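Long-range contacts in glutamine amido transferase (Methylobacillus flagellatus, PDB 3M3P), which is a glutamine amidotransferase-like protein of the class I family, built on an alpha/beta domain: residues C49-M55 with V83-H88; M7-A13 with F31-D37. The contacts are given in a common frame with arbitrary orientation. Where two conformers were deposited one is given. Residues are numbered along the deposited sequence.

Interactions 1 and 2 are neighbouring parts of one mixed beta sheet, their centres about 11 Å apart. In sequence they come in series: interaction 2 pairs strands 6-10 and 31-35, joined by helix 18-26, and interaction 1 then pairs strands 51-54 and 85-88, joined by helix 68-81. In space the order is 31-35, 6-10, 51-54, 85-88, all parallel, so strand 6-10 lies between 31-35 and 51-54 and joins the contacts. The seam between them probably carries hydrogen bonds from Ile9 N to Ala53 O (2.8 Å) and from Ala53 N to Met7 O (2.9 Å). Together they supply four of the five strands in the sheet's parallel part, 170-173 being the fifth.

Interaction 1 (C49-M55 with V83-H88); sequences CSGLAMM and VPVIGH
Two adjacent parallel strands, buried inside the parallel part of the mixed sheet between strands 6-10 and 170-173, make this contact, C49-M55 pairing with V83-H88. Strands 51-54 and 85-88 run at 7° with axes 4.7 Å apart, in the register Leu52-Val85, Ala53-Ile86 and Met54-Gly87. The bonding follows the parallel pattern: Leu52 N to Pro84 O (2.8 Å), Ile86 N to Leu52 O, Met54 N to Ile86 O and His88 N to Met54 O (2.9 Å each). Val85 CA and Ala53 CA add short CA-H...O contacts, to Leu52 O (3.1 Å) and Ile86 O (3.2 Å). At the entry, Val83 CG1 lies 3.9 Å from Cys49 SG, and Pro84 CD rests 3.3 Å from Ser50 O.

Leu52, Met54 and Val85 share one face, beneath helix 68-81; selenomethionine Met54 (m, t, m) brings CE to 3.6 Å from Val85 CG1. Ala53 and Ile86 occupy the other face, CB to CG2 3.5 Å, and Ile86 there meets helix 218-237. At the C-terminal end, His88 (chi1 m, chi2 79°) turns its ring back so that ND1 gives a second hydrogen bond to Met54 O (3.1 Å), while NE2 bonds Tyr233. Selenomethionine Met55, m at all three torsions, folds CE over the ring face, 3.7 Å from the centroid, a CH-pi contact.

The strand-helix-strand connection through helix 68-81 makes this a beta-alpha-beta crossover unit, and Gly87 and His88 open a Gly-x-Cys-x-Gly sequence consistent with the nucleophile elbow of class I glutamine amidotransferases.

Interaction 2 (M7-A13 with F31-D37); sequences MIIQFSA and FQVLRMD
Residues F31-D37 pair in parallel with M7-A13, strand axes 4.7 Å apart at closest and crossing at -26°. Phe31 (chi1 p) sets CD1 3.5 Å from Ile8 CD1. Gln32 O accepts from Ile8 N (3.0 Å), and Val33, opposite Ile8, puts CG1 3.4 Å from Gln10 OE1. Leu34, paired with Ile9, bonds twice, its N to Ile8 O and its O from Gln10 N (both 2.9 Å), while CD1 packs 3.7 Å from selenomethionine Met7 SE. Arg35, m from chi1 to chi3, lays its guanidinium over the Ser12-Ala13 peptide and salt-bridges Asp37, NE to OD1 2.8 Å. Selenomethionine Met36 N closes the ladder on Gln10 O (2.9 Å) as the chain enters a 3-10 turn, and Met36 CG lies 3.6 Å from Ile9 CG2. Asp37 OD2 reaches Ala13 N through a water (3.1 and 2.8 Å). Helix 18-26 connects these strands; 31-35 is one edge strand of the sheet, 6-10 pairs onward with 51-54, and Met7 and Phe11 pack against helix 68-81.

Interaction 1 (C49-M55 with V83-H88)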
ATOM      1  N   CYS A  49      13.673  -3.163 -12.849  1.00  7.88           N
ATOM      2  CA  CYS A  49      13.352  -2.169 -11.802  0.50  7.04           C
ATOM      3  C   CYS A  49      14.132  -2.479 -10.531  1.00  7.81           C
ATOM      4  O   CYS A  49      14.564  -3.621 -10.290  1.00  9.70           O
ATOM      5  CB  CYS A  49      11.852  -2.027 -11.563  0.50  7.43           C
ATOM      6  SG  CYS A  49      11.106  -3.344 -10.565  0.50  5.76           S
ATOM      7  N   SER A  50      14.376  -1.449  -9.723  1.00  6.11           N
ATOM      8  CA  SER A  50      15.086  -1.631  -8.475  1.00  6.48           C
ATOM      9  C   SER A  50      14.140  -2.142  -7.349  1.00  6.32           C
ATOM     10  O   SER A  50      14.596  -2.710  -6.337  1.00  6.21           O
ATOM     11  CB  SER A  50      15.761  -0.342  -8.023  1.00  8.25           C
ATOM     12  OG  SER A  50      14.822   0.710  -7.892  1.00  7.84           O
ATOM     13  N   GLY A  51      12.844  -1.878  -7.526  1.00  5.58           N
ATOM     14  CA  GLY A  51      11.805  -2.247  -6.560  1.00  5.48           C
ATOM     15  C   GLY A  51      10.443  -2.030  -7.234  1.00  5.77           C
ATOM     16  O   GLY A  51      10.397  -1.360  -8.248  1.00  6.64           O
ATOM     17  N   LEU A  52       9.394  -2.660  -6.718  1.00  6.02           N
ATOM     18  CA  LEU A  52       8.071  -2.649  -7.284  1.00  5.78           C
ATOM     19  C   LEU A  52       7.120  -2.128  -6.226  1.00  6.01           C
ATOM     20  O   LEU A  52       7.046  -2.692  -5.143  1.00  5.98           O
ATOM     21  CB  LEU A  52       7.681  -4.033  -7.715  1.00  5.95           C
ATOM     22  CG  LEU A  52       6.256  -4.208  -8.209  1.00  6.78           C
ATOM     23  CD1 LEU A  52       6.122  -3.444  -9.553  1.00 12.69           C
ATOM     24  CD2 LEU A  52       5.942  -5.678  -8.484  1.00  7.91           C
ATOM     25  N   ALA A  53       6.399  -1.062  -6.484  1.00  6.19           N
ATOM     26  CA  ALA A  53       5.425  -0.489  -5.568  1.00  5.72           C
ATOM     27  C   ALA A  53       4.073  -0.561  -6.261  1.00  6.87           C
ATOM     28  O   ALA A  53       3.984  -0.386  -7.507  1.00  7.61           O
ATOM     29  CB  ALA A  53       5.760   0.937  -5.232  1.00  5.97           C
HETATM   30  N   MSE A  54       3.001  -0.830  -5.510  1.00  6.00           N
HETATM   31  CA  MSE A  54       1.633  -0.854  -6.084  1.00  6.31           C
HETATM   32  C   MSE A  54       0.733  -0.054  -5.196  1.00  6.32           C
HETATM   33  O   MSE A  54       0.797  -0.169  -3.974  1.00  6.48           O
HETATM   34  CB  MSE A  54       1.131  -2.306  -6.150  1.00  5.80           C
HETATM   35  CG  MSE A  54       1.985  -3.203  -7.086  1.00  6.81           C
HETATM   36 SE   MSE A  54       1.338  -4.998  -7.249  1.00 12.60          SE
HETATM   37  CE  MSE A  54       2.058  -5.667  -5.526  1.00  6.88           C
HETATM   38  N   MSE A  55      -0.070   0.815  -5.779  1.00  6.79           N
HETATM   39  CA  MSE A  55      -1.036   1.651  -5.094  1.00  6.43           C
HETATM   40  C   MSE A  55      -2.369   0.959  -4.968  1.00  6.41           C
HETATM   41  O   MSE A  55      -2.497  -0.246  -5.246  1.00  6.66           O
HETATM   42  CB  MSE A  55      -1.126   3.016  -5.789  1.00  7.20           C
HETATM   43  CG  MSE A  55       0.233   3.618  -6.193  1.00  8.75           C
HETATM   44 SE   MSE A  55       1.625   3.695  -4.763  1.00 13.27          SE
HETATM   45  CE  MSE A  55       0.592   4.624  -3.368  1.00  9.58           C
ATOM     46  N   VAL A  83      13.644  -8.594  -5.703  1.00  5.78           N
ATOM     47  CA  VAL A  83      13.312  -7.207  -6.020  1.00  6.52           C
ATOM     48  C   VAL A  83      12.183  -6.866  -5.013  1.00  5.96           C
ATOM     49  O   VAL A  83      11.121  -7.499  -5.023  1.00  6.26           O
ATOM     50  CB  VAL A  83      12.812  -7.084  -7.471  1.00  6.06           C
ATOM     51  CG1 VAL A  83      12.268  -5.694  -7.741  1.00  8.18           C
ATOM     52  CG2 VAL A  83      13.958  -7.435  -8.431  1.00  7.39           C
ATOM     53  N   PRO A  84      12.448  -5.922  -4.083  1.00  5.26           N
ATOM     54  CA  PRO A  84      11.455  -5.673  -3.053  1.00  5.58           C
ATOM     55  C   PRO A  84      10.135  -5.159  -3.607  1.00  5.76           C
ATOM     56  O   PRO A  84      10.099  -4.388  -4.566  1.00  5.61           O
ATOM     57  CB  PRO A  84      12.112  -4.617  -2.179  1.00  6.09           C
ATOM     58  CG  PRO A  84      12.996  -3.855  -3.109  1.00  7.09           C
ATOM     59  CD  PRO A  84      13.517  -4.892  -4.044  1.00  6.44           C
ATOM     60  N   VAL A  85       9.053  -5.540  -2.932  1.00  5.42           N
ATOM     61  CA  VAL A  85       7.694  -5.130  -3.262  1.00  5.13           C
ATOM     62  C   VAL A  85       7.075  -4.416  -2.097  1.00  5.61           C
ATOM     63  O   VAL A  85       7.176  -4.865  -0.944  1.00  5.80           O
ATOM     64  CB  VAL A  85       6.809  -6.357  -3.693  1.00  5.03           C
ATOM     65  CG1 VAL A  85       5.420  -5.879  -4.174  1.00  6.72           C
ATOM     66  CG2 VAL A  85       7.504  -7.205  -4.785  1.00  5.88           C
ATOM     67  N   ILE A  86       6.378  -3.318  -2.369  1.00  5.47           N
ATOM     68  CA  ILE A  86       5.558  -2.627  -1.363  1.00  5.17           C
ATOM     69  C   ILE A  86       4.167  -2.441  -1.930  1.00  6.83           C
ATOM     70  O   ILE A  86       4.008  -1.984  -3.068  1.00  6.10           O
ATOM     71  CB  ILE A  86       6.215  -1.296  -0.850  1.00  5.14           C
ATOM     72  CG1 ILE A  86       5.342  -0.683   0.253  1.00  6.21           C
ATOM     73  CG2 ILE A  86       6.461  -0.309  -2.000  1.00  6.83           C
ATOM     74  CD1 ILE A  86       6.034   0.408   1.116  1.00  8.26           C
ATOM     75  N   GLY A  87       3.111  -2.789  -1.166  1.00  6.94           N
ATOM     76  CA  GLY A  87       1.746  -2.675  -1.656  1.00  7.73           C
ATOM     77  C   GLY A  87       0.867  -1.922  -0.710  1.00  7.04           C
ATOM     78  O   GLY A  87       0.892  -2.170   0.523  1.00  7.56           O
ATOM     79  N   HIS A  88       0.103  -0.998  -1.269  1.00  6.72           N
ATOM     80  CA  HIS A  88      -0.780  -0.111  -0.538  1.00  7.81           C
ATOM     81  C   HIS A  88      -2.251  -0.489  -0.909  1.00  8.03           C
ATOM     82  O   HIS A  88      -2.623  -0.335  -2.056  1.00  7.34           O
ATOM     83  CB  HIS A  88      -0.568   1.377  -0.977  1.00  7.79           C
ATOM     84  CG  HIS A  88       0.835   1.938  -0.824  1.00  8.59           C
ATOM     85  ND1 HIS A  88       1.864   1.676  -1.708  1.00  9.23           N
ATOM     86  CD2 HIS A  88       1.349   2.783   0.107  1.00  8.40           C
ATOM     87  CE1 HIS A  88       2.932   2.381  -1.335  1.00  9.29           C
ATOM     88  NE2 HIS A  88       2.639   3.056  -0.236  1.00  8.92           N
TER

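Interaction 2 (M7-A13 with F31-D37)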
HETATM    1  N   MSE A   7       9.524   0.807 -10.076  1.00  3.92           N
HETATM    2  CA  MSE A   7       8.322   0.747 -10.879  1.00  4.23           C
HETATM    3  C   MSE A   7       7.121   0.874  -9.961  1.00  4.89           C
HETATM    4  O   MSE A   7       7.017   0.154  -8.992  1.00  5.21           O
HETATM    5  CB  MSE A   7       8.305  -0.563 -11.603  1.00  6.27           C
HETATM    6  CG  MSE A   7       6.972  -0.952 -12.185  1.00 10.47           C
HETATM    7 SE   MSE A   7       6.916  -2.513 -13.445  1.00 30.77          SE
HETATM    8  CE  MSE A   7       7.757  -4.010 -12.383  1.00 25.73           C
ATOM      9  N   ILE A   8       6.226   1.786 -10.253  1.00  4.93           N
ATOM     10  CA  ILE A   8       5.013   2.037  -9.475  1.00  5.92           C
ATOM     11  C   ILE A   8       3.817   1.702 -10.352  1.00  6.50           C
ATOM     12  O   ILE A   8       3.631   2.279 -11.432  1.00  7.96           O
ATOM     13  CB  ILE A   8       4.883   3.506  -8.965  1.00  5.99           C
ATOM     14  CG1 ILE A   8       6.110   3.925  -8.158  1.00  8.44           C
ATOM     15  CG2 ILE A   8       3.579   3.670  -8.212  1.00  7.64           C
ATOM     16  CD1 ILE A   8       6.033   5.336  -7.567  1.00  8.85           C
ATOM     17  N   ILE A   9       3.026   0.746  -9.908  1.00  6.26           N
ATOM     18  CA  ILE A   9       1.811   0.361 -10.585  1.00  6.23           C
ATOM     19  C   ILE A   9       0.645   1.129  -9.984  1.00  7.46           C
ATOM     20  O   ILE A   9       0.371   1.066  -8.783  1.00  7.16           O
ATOM     21  CB  ILE A   9       1.542  -1.179 -10.441  1.00  6.86           C
ATOM     22  CG1 ILE A   9       2.787  -2.003 -10.815  1.00  7.37           C
ATOM     23  CG2 ILE A   9       0.266  -1.594 -11.230  1.00  8.19           C
ATOM     24  CD1 ILE A   9       3.361  -1.722 -12.175  1.00  8.20           C
ATOM     25  N   GLN A  10      -0.001   1.888 -10.867  1.00  7.34           N
ATOM     26  CA  GLN A  10      -1.159   2.684 -10.519  1.00  8.08           C
ATOM     27  C   GLN A  10      -2.376   2.124 -11.255  1.00  9.40           C
ATOM     28  O   GLN A  10      -2.272   1.612 -12.376  1.00 10.41           O
ATOM     29  CB  GLN A  10      -0.844   4.120 -10.931  1.00  9.49           C
ATOM     30  CG  GLN A  10      -1.795   5.208 -10.466  1.00 12.25           C
ATOM     31  CD  GLN A  10      -1.190   6.617 -10.571  1.00  8.41           C
ATOM     32  OE1 GLN A  10       0.064   6.865 -10.407  1.00 11.34           O
ATOM     33  NE2 GLN A  10      -2.090   7.540 -10.766  1.00 12.14           N
ATOM     34  N   PHE A  11      -3.537   2.181 -10.602  1.00  8.11           N
ATOM     35  CA  PHE A  11      -4.754   1.519 -11.075  1.00  8.86           C
ATOM     36  C   PHE A  11      -5.846   2.497 -11.463  1.00  8.31           C
ATOM     37  O   PHE A  11      -6.825   2.106 -12.106  1.00  9.98           O
ATOM     38  CB  PHE A  11      -5.225   0.563 -10.017  1.00  7.72           C
ATOM     39  CG  PHE A  11      -4.214  -0.486  -9.688  1.00  7.38           C
ATOM     40  CD1 PHE A  11      -4.105  -1.635 -10.496  1.00  8.08           C
ATOM     41  CD2 PHE A  11      -3.377  -0.348  -8.606  1.00  7.40           C
ATOM     42  CE1 PHE A  11      -3.213  -2.594 -10.191  1.00  8.92           C
ATOM     43  CE2 PHE A  11      -2.431  -1.349  -8.313  1.00  8.12           C
ATOM     44  CZ  PHE A  11      -2.414  -2.466  -9.084  1.00  7.77           C
ATOM     45  N   SER A  12      -5.646   3.777 -11.150  1.00  8.86           N
ATOM     46  CA  SER A  12      -6.578   4.841 -11.521  1.00  8.91           C
ATOM     47  C   SER A  12      -5.870   6.201 -11.516  1.00  9.98           C
ATOM     48  O   SER A  12      -4.754   6.349 -10.992  1.00 10.60           O
ATOM     49  CB  SER A  12      -7.761   4.942 -10.581  1.00  9.08           C
ATOM     50  OG  SER A  12      -7.375   5.579  -9.384  1.00 11.84           O
ATOM     51  N   ALA A  13      -6.524   7.198 -12.071  1.00 10.51           N
ATOM     52  CA  ALA A  13      -5.940   8.545 -12.113  1.00  9.59           C
ATOM     53  C   ALA A  13      -5.862   9.169 -10.738  1.00 10.28           C
ATOM     54  O   ALA A  13      -4.986  10.016 -10.496  1.00 10.98           O
ATOM     55  CB  ALA A  13      -6.776   9.444 -13.014  1.00 10.50           C
ATOM     56  N   PHE A  31      11.726   6.972 -10.372  1.00  7.86           N
ATOM     57  CA  PHE A  31      10.600   6.055 -10.419  1.00  7.56           C
ATOM     58  C   PHE A  31       9.798   6.240 -11.707  1.00  9.03           C
ATOM     59  O   PHE A  31       9.779   7.345 -12.270  1.00 11.66           O
ATOM     60  CB  PHE A  31       9.695   6.156  -9.192  1.00  8.51           C
ATOM     61  CG  PHE A  31       9.064   7.508  -8.961  1.00 11.16           C
ATOM     62  CD1 PHE A  31       7.740   7.752  -9.351  1.00 13.68           C
ATOM     63  CD2 PHE A  31       9.752   8.476  -8.246  1.00 11.17           C
ATOM     64  CE1 PHE A  31       7.127   8.994  -9.047  1.00 13.73           C
ATOM     65  CE2 PHE A  31       9.118   9.715  -7.935  1.00 15.55           C
ATOM     66  CZ  PHE A  31       7.799   9.936  -8.382  1.00 15.19           C
ATOM     67  N   GLN A  32       9.149   5.159 -12.139  1.00  8.85           N
ATOM     68  CA  GLN A  32       8.349   5.152 -13.358  1.00  9.18           C
ATOM     69  C   GLN A  32       6.970   4.572 -13.053  1.00 10.82           C
ATOM     70  O   GLN A  32       6.832   3.392 -12.662  1.00 12.96           O
ATOM     71  CB  GLN A  32       9.056   4.246 -14.382  1.00  9.66           C
ATOM     72  CG  GLN A  32      10.283   4.871 -15.011  1.00 13.12           C
ATOM     73  CD  GLN A  32       9.931   5.982 -15.997  1.00 13.63           C
ATOM     74  OE1 GLN A  32       8.864   5.957 -16.670  1.00 14.62           O
ATOM     75  NE2 GLN A  32      10.834   6.966 -16.096  1.00 13.41           N
ATOM     76  N   VAL A  33       5.913   5.334 -13.297  1.00  9.03           N
ATOM     77  CA  VAL A  33       4.531   4.898 -13.123  1.00  9.39           C
ATOM     78  C   VAL A  33       4.019   4.239 -14.391  1.00  8.57           C
ATOM     79  O   VAL A  33       4.185   4.726 -15.516  1.00  8.63           O
ATOM     80  CB  VAL A  33       3.663   6.109 -12.778  1.00  9.76           C
ATOM     81  CG1 VAL A  33       2.191   5.772 -12.762  1.00 11.59           C
ATOM     82  CG2 VAL A  33       4.087   6.717 -11.383  1.00  9.72           C
ATOM     83  N   LEU A  34       3.300   3.142 -14.195  1.00  7.07           N
ATOM     84  CA  LEU A  34       2.539   2.448 -15.227  1.00  8.10           C
ATOM     85  C   LEU A  34       1.081   2.410 -14.790  1.00  7.82           C
ATOM     86  O   LEU A  34       0.782   2.003 -13.673  1.00  7.74           O
ATOM     87  CB  LEU A  34       3.049   1.017 -15.360  1.00  7.93           C
ATOM     88  CG  LEU A  34       4.460   0.843 -15.891  1.00 10.22           C
ATOM     89  CD1 LEU A  34       4.875  -0.630 -15.925  1.00 10.12           C
ATOM     90  CD2 LEU A  34       4.642   1.387 -17.284  1.00 11.92           C
ATOM     91  N   ARG A  35       0.167   2.812 -15.667  1.00  6.85           N
ATOM     92  CA  ARG A  35      -1.259   2.878 -15.413  1.00  6.61           C
ATOM     93  C   ARG A  35      -1.966   1.629 -15.992  1.00  6.94           C
ATOM     94  O   ARG A  35      -2.113   1.484 -17.211  1.00  7.69           O
ATOM     95  CB  ARG A  35      -1.838   4.145 -16.058  1.00  6.53           C
ATOM     96  CG  ARG A  35      -1.482   5.408 -15.275  1.00  8.79           C
ATOM     97  CD  ARG A  35      -2.411   5.713 -14.073  1.00 11.38           C
ATOM     98  NE  ARG A  35      -3.774   5.930 -14.539  1.00  9.50           N
ATOM     99  CZ  ARG A  35      -4.241   7.073 -15.060  1.00  9.57           C
ATOM    100  NH1 ARG A  35      -3.496   8.159 -15.076  1.00 12.89           N
ATOM    101  NH2 ARG A  35      -5.453   7.123 -15.585  1.00  9.53           N
HETATM  102  N   MSE A  36      -2.455   0.750 -15.117  1.00  6.59           N
HETATM  103  CA  MSE A  36      -3.148  -0.448 -15.587  1.00  7.30           C
HETATM  104  C   MSE A  36      -4.447  -0.092 -16.296  1.00  6.98           C
HETATM  105  O   MSE A  36      -4.885  -0.840 -17.229  1.00  8.25           O
HETATM  106  CB  MSE A  36      -3.424  -1.385 -14.413  1.00  7.03           C
HETATM  107  CG  MSE A  36      -2.197  -1.985 -13.778  1.00  6.51           C
HETATM  108 SE   MSE A  36      -0.939  -2.931 -14.925  1.00 11.57          SE
HETATM  109  CE  MSE A  36       0.241  -1.473 -15.499  1.00  7.58           C
ATOM    110  N   ASP A  37      -5.126   0.940 -15.831  1.00  8.85           N
ATOM    111  CA  ASP A  37      -6.395   1.383 -16.460  1.00  8.90           C
ATOM    112  C   ASP A  37      -6.235   1.985 -17.855  1.00  9.73           C
ATOM    113  O   ASP A  37      -7.224   2.181 -18.590  1.00 10.53           O
ATOM    114  CB  ASP A  37      -7.120   2.369 -15.538  1.00  8.71           C
ATOM    115  CG  ASP A  37      -6.307   3.609 -15.254  1.00  8.36           C
ATOM    116  OD1 ASP A  37      -5.124   3.547 -14.840  1.00 10.87           O
ATOM    117  OD2 ASP A  37      -6.917   4.701 -15.441  1.00 10.35           O
TER
HETATM  118  O   HOH W   1      -8.722   6.548 -13.755  1.00 17.79           O